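Local coordinates for protein collagen adhesin (Staphylococcus aureus, PDB 2F68) that binds collagen, probably by closing two neighbouring beta domains around the triple helix in a "collagen hug", which probably helps the bacterium adhere to host tissue, at residues 151-156 with 169-174; 183-188 with 241-246. All coordinates share one frame; numbering follows the deposited sequence.

Contact 1 (151-156 with 169-174); sequences VFYYKT and WFLNIN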
loop_
_atom_site.group_PDB
_atom_site.type_symbol
_atom_site.label_atom_id
_atom_site.label_comp_id
_atom_site.label_asym_id
_atom_site.label_seq_id
_atom_site.Cartn_x
_atom_site.Cartn_y
_atom_site.Cartn_z
ATOM N N VAL A 151 -19.945 -7.562 -8.530
ATOM C CA VAL A 151 -20.356 -7.351 -9.920
ATOM C C VAL A 151 -19.550 -8.253 -10.859
ATOM O O VAL A 151 -18.633 -8.952 -10.417
ATOM C CB VAL A 151 -20.217 -5.861 -10.351
ATOM C CG1 VAL A 151 -21.266 -4.999 -9.657
ATOM C CG2 VAL A 151 -18.806 -5.334 -10.079
ATOM N N PHE A 152 -19.899 -8.241 -12.145
ATOM C CA PHE A 152 -19.189 -9.033 -13.152
ATOM C C PHE A 152 -17.712 -8.651 -13.214
ATOM O O PHE A 152 -16.837 -9.484 -12.971
ATOM C CB PHE A 152 -19.841 -8.877 -14.533
ATOM C CG PHE A 152 -19.215 -9.733 -15.606
ATOM C CD1 PHE A 152 -19.713 -11.002 -15.879
ATOM C CD2 PHE A 152 -18.131 -9.267 -16.348
ATOM C CE1 PHE A 152 -19.143 -11.795 -16.872
ATOM C CE2 PHE A 152 -17.553 -10.055 -17.341
ATOM C CZ PHE A 152 -18.060 -11.321 -17.604
ATOM N N TYR A 153 -17.447 -7.387 -13.535
ATOM C CA TYR A 153 -16.083 -6.889 -13.649
ATOM C C TYR A 153 -15.883 -5.581 -12.889
ATOM O O TYR A 153 -16.643 -4.625 -13.061
ATOM C CB TYR A 153 -15.686 -6.725 -15.123
ATOM C CG TYR A 153 -14.363 -6.017 -15.337
ATOM C CD1 TYR A 153 -13.153 -6.659 -15.073
ATOM C CD2 TYR A 153 -14.323 -4.705 -15.808
ATOM C CE1 TYR A 153 -11.937 -6.012 -15.268
ATOM C CE2 TYR A 153 -13.111 -4.047 -16.006
ATOM C CZ TYR A 153 -11.924 -4.708 -15.733
ATOM O OH TYR A 153 -10.723 -4.065 -15.927
ATOM N N TYR A 154 -14.855 -5.562 -12.044
ATOM C CA TYR A 154 -14.419 -4.348 -11.360
ATOM C C TYR A 154 -12.898 -4.341 -11.234
ATOM O O TYR A 154 -12.264 -5.400 -11.211
ATOM C CB TYR A 154 -15.088 -4.212 -9.983
ATOM C CG TYR A 154 -14.537 -5.126 -8.907
ATOM C CD1 TYR A 154 -15.000 -6.434 -8.772
ATOM C CD2 TYR A 154 -13.563 -4.676 -8.014
ATOM C CE1 TYR A 154 -14.499 -7.275 -7.781
ATOM C CE2 TYR A 154 -13.055 -5.509 -7.022
ATOM C CZ TYR A 154 -13.528 -6.806 -6.911
ATOM O OH TYR A 154 -13.030 -7.633 -5.930
ATOM N N LYS A 155 -12.322 -3.146 -11.152
ATOM C CA LYS A 155 -10.875 -2.992 -11.068
ATOM C C LYS A 155 -10.468 -2.283 -9.777
ATOM O O LYS A 155 -11.046 -1.256 -9.412
ATOM C CB LYS A 155 -10.353 -2.238 -12.292
ATOM C CG LYS A 155 -8.854 -2.370 -12.518
ATOM C CD LYS A 155 -8.413 -1.687 -13.808
ATOM C CE LYS A 155 -8.614 -0.175 -13.765
ATOM N NZ LYS A 155 -8.013 0.459 -12.559
ATOM N N THR A 156 -9.473 -2.846 -9.095
ATOM C CA THR A 156 -8.986 -2.307 -7.823
ATOM C C THR A 156 -7.461 -2.403 -7.712
ATOM O O THR A 156 -6.814 -3.085 -8.508
ATOM C CB THR A 156 -9.666 -3.003 -6.608
ATOM O OG1 THR A 156 -9.236 -2.380 -5.390
ATOM C CG2 THR A 156 -9.336 -4.497 -6.562
ATOM N N TRP A 169 -2.179 -3.821 -8.965
ATOM C CA TRP A 169 -3.434 -3.653 -9.695
ATOM C C TRP A 169 -4.122 -4.998 -9.896
ATOM O O TRP A 169 -3.460 -6.011 -10.122
ATOM C CB TRP A 169 -3.192 -2.979 -11.048
ATOM C CG TRP A 169 -2.643 -1.585 -10.951
ATOM C CD1 TRP A 169 -1.371 -1.183 -11.243
ATOM C CD2 TRP A 169 -3.348 -0.409 -10.530
ATOM N NE1 TRP A 169 -1.240 0.169 -11.033
ATOM C CE2 TRP A 169 -2.437 0.670 -10.595
ATOM C CE3 TRP A 169 -4.661 -0.161 -10.103
ATOM C CZ2 TRP A 169 -2.797 1.977 -10.251
ATOM C CZ3 TRP A 169 -5.017 1.139 -9.759
ATOM C CH2 TRP A 169 -4.087 2.191 -9.837
ATOM N N PHE A 170 -5.450 -4.998 -9.816
ATOM C CA PHE A 170 -6.237 -6.224 -9.933
ATOM C C PHE A 170 -7.378 -6.079 -10.937
ATOM O O PHE A 170 -8.229 -5.196 -10.802
ATOM C CB PHE A 170 -6.796 -6.640 -8.566
ATOM C CG PHE A 170 -5.743 -7.057 -7.574
ATOM C CD1 PHE A 170 -5.174 -6.126 -6.709
ATOM C CD2 PHE A 170 -5.330 -8.384 -7.497
ATOM C CE1 PHE A 170 -4.202 -6.508 -5.789
ATOM C CE2 PHE A 170 -4.361 -8.777 -6.578
ATOM C CZ PHE A 170 -3.795 -7.837 -5.723
ATOM N N LEU A 171 -7.385 -6.951 -11.943
ATOM C CA LEU A 171 -8.467 -7.014 -12.922
ATOM C C LEU A 171 -9.336 -8.243 -12.669
ATOM O O LEU A 171 -9.028 -9.344 -13.131
ATOM C CB LEU A 171 -7.915 -7.022 -14.355
ATOM C CG LEU A 171 -7.717 -5.688 -15.082
ATOM C CD1 LEU A 171 -6.576 -4.874 -14.489
ATOM C CD2 LEU A 171 -7.477 -5.931 -16.564
ATOM N N ASN A 172 -10.419 -8.039 -11.925
ATOM C CA ASN A 172 -11.312 -9.124 -11.527
ATOM C C ASN A 172 -12.478 -9.302 -12.499
ATOM O O ASN A 172 -13.460 -8.558 -12.453
ATOM C CB ASN A 172 -11.817 -8.897 -10.097
ATOM C CG ASN A 172 -10.689 -8.821 -9.079
ATOM O OD1 ASN A 172 -9.835 -9.706 -9.009
ATOM N ND2 ASN A 172 -10.689 -7.763 -8.276
ATOM N N ILE A 173 -12.356 -10.298 -13.375
ATOM C CA ILE A 173 -13.334 -10.545 -14.438
ATOM C C ILE A 173 -14.217 -11.753 -14.116
ATOM O O ILE A 173 -13.721 -12.789 -13.666
ATOM C CB ILE A 173 -12.642 -10.763 -15.813
ATOM C CG1 ILE A 173 -11.511 -9.748 -16.025
ATOM C CG2 ILE A 173 -13.663 -10.691 -16.949
ATOM C CD1 ILE A 173 -10.534 -10.116 -17.132
ATOM N N ASN A 174 -15.520 -11.601 -14.360
ATOM C CA ASN A 174 -16.526 -12.652 -14.139
ATOM C C ASN A 174 -16.432 -13.284 -12.746
ATOM O O ASN A 174 -16.190 -14.485 -12.602
ATOM C CB ASN A 174 -16.462 -13.715 -15.250
ATOM C CG ASN A 174 -17.710 -14.590 -15.306
ATOM O OD1 ASN A 174 -18.748 -14.265 -14.727
ATOM N ND2 ASN A 174 -17.610 -15.708 -16.016
#
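A beta hairpin in the collagen-binding domain pairs Y154, K155 and T156 with N172, L171 and F170 in antiparallel register. The pairing tightens toward T156, whose O receives F170 N at 2.7 Å, while at the other end the bond from Y154 N to N172 O is weak and 3.3 Å long.

Before the regular strand, F152 covers the end of its partner. CG anti to the backbone N (chi1 -176°) brings its ring over N174, whose CA lies 3.9 Å from the ring centroid in a CH-pi contact, nearly on the normal. The N174 amide is only 21° from parallel to that ring. Asparagine suits this turn because it tolerates the positive phi (50°), and its amide is tied down at both ends, OD1 by S178 N and ND2 by G249 O.

On one face of the hairpin Y154 turns its ring back over N172, so that N172 CB sits above the ring, 4.3 Å from the centroid. N172 ND2 lies near the phenol at an angle too poor for a hydrogen bond to Y154 OH, while the other amide atom, N172 OD1, is hydrogen-bonded with S255 OG.

The other face is buried. Y153 CD1 touches I173 CG1 at 3.6 Å, and the tyrosine runs alongside L171, its ring edge at L171 CG; its hydroxyl bonds S274 OG. K155 lays its aliphatic chain beside L171, K155 CD 3.7 Å from L171 CD1, then bends at chi3 and chi4 to bring NZ to N272 O. Lysine thus lends methylenes to the core and a donor to the carbonyl of N272.

Strand 154-156 is the edge of its sheet, and strand 252-262 pairs with the far side of 166-173. Strands 184-190 and 289-296 pack against the buried face.

Contact 2 (183-188 with 241-246); sequences DITIKD and DVTIPQ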
loop_
_atom_site.group_PDB
_atom_site.type_symbol
_atom_site.label_atom_id
_atom_site.label_comp_id
_atom_site.label_asym_id
_atom_site.label_seq_id
_atom_site.Cartn_x
_atom_site.Cartn_y
_atom_site.Cartn_z
ATOM N N ASP A 183 -17.802 -12.777 -26.346
ATOM C CA ASP A 183 -16.400 -12.723 -25.932
ATOM C C ASP A 183 -16.122 -11.526 -25.026
ATOM O O ASP A 183 -16.531 -10.401 -25.326
ATOM C CB ASP A 183 -15.476 -12.681 -27.155
ATOM C CG ASP A 183 -15.527 -13.959 -27.981
ATOM O OD1 ASP A 183 -16.331 -14.862 -27.664
ATOM O OD2 ASP A 183 -14.754 -14.060 -28.957
ATOM N N ILE A 184 -15.431 -11.780 -23.917
ATOM C CA ILE A 184 -15.091 -10.735 -22.952
ATOM C C ILE A 184 -13.873 -9.946 -23.430
ATOM O O ILE A 184 -12.815 -10.522 -23.700
ATOM C CB ILE A 184 -14.830 -11.311 -21.534
ATOM C CG1 ILE A 184 -15.950 -12.278 -21.123
ATOM C CG2 ILE A 184 -14.689 -10.179 -20.514
ATOM C CD1 ILE A 184 -15.582 -13.224 -19.991
ATOM N N THR A 185 -14.035 -8.630 -23.535
ATOM C CA THR A 185 -12.963 -7.746 -23.989
ATOM C C THR A 185 -12.679 -6.655 -22.956
ATOM O O THR A 185 -13.566 -5.874 -22.602
ATOM C CB THR A 185 -13.294 -7.106 -25.360
ATOM O OG1 THR A 185 -13.757 -8.116 -26.266
ATOM C CG2 THR A 185 -12.065 -6.425 -25.954
ATOM N N ILE A 186 -11.439 -6.620 -22.476
ATOM C CA ILE A 186 -11.000 -5.622 -21.503
ATOM C C ILE A 186 -9.848 -4.800 -22.081
ATOM O O ILE A 186 -8.816 -5.353 -22.468
ATOM C CB ILE A 186 -10.557 -6.271 -20.153
ATOM C CG1 ILE A 186 -11.578 -7.309 -19.654
ATOM C CG2 ILE A 186 -10.262 -5.197 -19.097
ATOM C CD1 ILE A 186 -12.964 -6.762 -19.299
ATOM N N LYS A 187 -10.035 -3.484 -22.144
ATOM C CA LYS A 187 -9.002 -2.575 -22.639
ATOM C C LYS A 187 -8.480 -1.679 -21.517
ATOM O O LYS A 187 -9.097 -0.668 -21.174
ATOM C CB LYS A 187 -9.524 -1.735 -23.811
ATOM C CG LYS A 187 -9.730 -2.519 -25.099
ATOM C CD LYS A 187 -10.111 -1.601 -26.250
ATOM C CE LYS A 187 -10.344 -2.387 -27.529
ATOM N NZ LYS A 187 -10.729 -1.502 -28.663
ATOM N N ASP A 188 -7.336 -2.065 -20.953
ATOM C CA ASP A 188 -6.741 -1.361 -19.818
ATOM C C ASP A 188 -5.688 -0.349 -20.266
ATOM O O ASP A 188 -4.908 -0.613 -21.183
ATOM C CB ASP A 188 -6.134 -2.367 -18.832
ATOM C CG ASP A 188 -5.716 -1.728 -17.519
ATOM O OD1 ASP A 188 -4.657 -1.064 -17.483
ATOM O OD2 ASP A 188 -6.438 -1.907 -16.517
ATOM N N ASP A 241 -4.468 -5.220 -23.212
ATOM C CA ASP A 241 -5.714 -5.602 -23.873
ATOM C C ASP A 241 -5.986 -7.093 -23.697
ATOM O O ASP A 241 -5.221 -7.935 -24.173
ATOM C CB ASP A 241 -5.680 -5.227 -25.358
ATOM C CG ASP A 241 -5.612 -3.724 -25.586
ATOM O OD1 ASP A 241 -6.339 -2.973 -24.899
ATOM O OD2 ASP A 241 -4.833 -3.294 -26.463
ATOM N N VAL A 242 -7.080 -7.408 -23.007
ATOM C CA VAL A 242 -7.438 -8.790 -22.697
ATOM C C VAL A 242 -8.666 -9.228 -23.495
ATOM O O VAL A 242 -9.710 -8.573 -23.457
ATOM C CB VAL A 242 -7.697 -8.992 -21.177
ATOM C CG1 VAL A 242 -7.874 -10.472 -20.847
ATOM C CG2 VAL A 242 -6.562 -8.398 -20.348
ATOM N N THR A 243 -8.523 -10.334 -24.220
ATOM C CA THR A 243 -9.624 -10.928 -24.973
ATOM C C THR A 243 -9.821 -12.375 -24.527
ATOM O O THR A 243 -8.893 -13.181 -24.588
ATOM C CB THR A 243 -9.368 -10.872 -26.498
ATOM O OG1 THR A 243 -9.000 -9.541 -26.879
ATOM C CG2 THR A 243 -10.611 -11.294 -27.276
ATOM N N ILE A 244 -11.029 -12.686 -24.062
ATOM C CA ILE A 244 -11.370 -14.037 -23.618
ATOM C C ILE A 244 -12.597 -14.542 -24.383
ATOM O O ILE A 244 -13.650 -13.900 -24.351
ATOM C CB ILE A 244 -11.635 -14.099 -22.085
ATOM C CG1 ILE A 244 -10.463 -13.494 -21.301
ATOM C CG2 ILE A 244 -11.893 -15.541 -21.639
ATOM C CD1 ILE A 244 -10.811 -13.058 -19.884
ATOM N N PRO A 245 -12.460 -15.687 -25.085
ATOM C CA PRO A 245 -13.579 -16.320 -25.793
ATOM C C PRO A 245 -14.714 -16.713 -24.849
ATOM O O PRO A 245 -14.475 -16.965 -23.665
ATOM C CB PRO A 245 -12.945 -17.575 -26.402
ATOM C CG PRO A 245 -11.492 -17.273 -26.476
ATOM C CD PRO A 245 -11.210 -16.446 -25.267
ATOM N N GLN A 246 -15.934 -16.768 -25.380
ATOM C CA GLN A 246 -17.128 -17.041 -24.573
ATOM C C GLN A 246 -17.193 -18.468 -24.023
ATOM O O GLN A 246 -17.861 -18.721 -23.018
ATOM C CB GLN A 246 -18.409 -16.694 -25.346
ATOM C CG GLN A 246 -18.716 -17.585 -26.545
ATOM C CD GLN A 246 -20.049 -17.250 -27.189
ATOM O OE1 GLN A 246 -21.046 -17.935 -26.967
ATOM N NE2 GLN A 246 -20.074 -16.183 -27.981
HETATM O O HOH W 1 -5.904 -0.249 -23.985
#
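I186 O takes two donors from one strand: V242 N at 2.7 Å, in the plane of the carbonyl, and the CA-H of D241, with CA 3.4 Å away. Both belong to an antiparallel ladder in a sheet of the collagen-binding beta sandwich, whose strands 184-188 and 241-244 run almost exactly opposed (175°). I184 and I244 form the second hydrogen-bonded pair.

The residues alternate as a sandwich requires. Branched I184, I186, V242 and I244 suit extended backbone and point into the interior; across the ladder I186 CB meets V242 CB at 4.1 Å, while V242 and I244 reach strand 252-262 of the other sheet. T185, T243, K187 and D241 face outward. D241 OD1 rests against K187 CG; beyond CG the lysine runs extended and away, keeping K187 NZ 6.0 Å from D241 OD1, too far for a salt bridge.

Where the ladder continues, D188 pairing with I240, a water donates to D188 O and D241 OD1, bridging the strands. At the other end the D183 carboxylate takes over, turned there with CG anti to the carbonyl carbon (chi1 -66°): Q246 N, opening helix 246-249, donates a 3.0 Å hydrogen bond to D183 OD1, arriving well above the carboxylate plane and bent (135° at the hydrogen).

In the fold
From the N terminus, contact 1 comes first, closing a short hairpin loop of twelve residues between 156 and 169. The chain then leaves strand 166-173 and enters strand 184-190, in a different sheet, where contact 2 opens. Contact 2 closes a longer excursion of 52 residues, which visits strands 194-207 and 211-213, helix 218-225 and strand 230-234 before returning. The two loops follow in series, neither enclosing nor crossing the other. Yet the contacts meet face to face across the sandwich: I173 CG2 packs on I184 CG2 at 3.7 Å, and K155 CD lies 3.4 Å from D188 OD2. Each contact knits strands within one sheet, and the packing between them joins the two sheets.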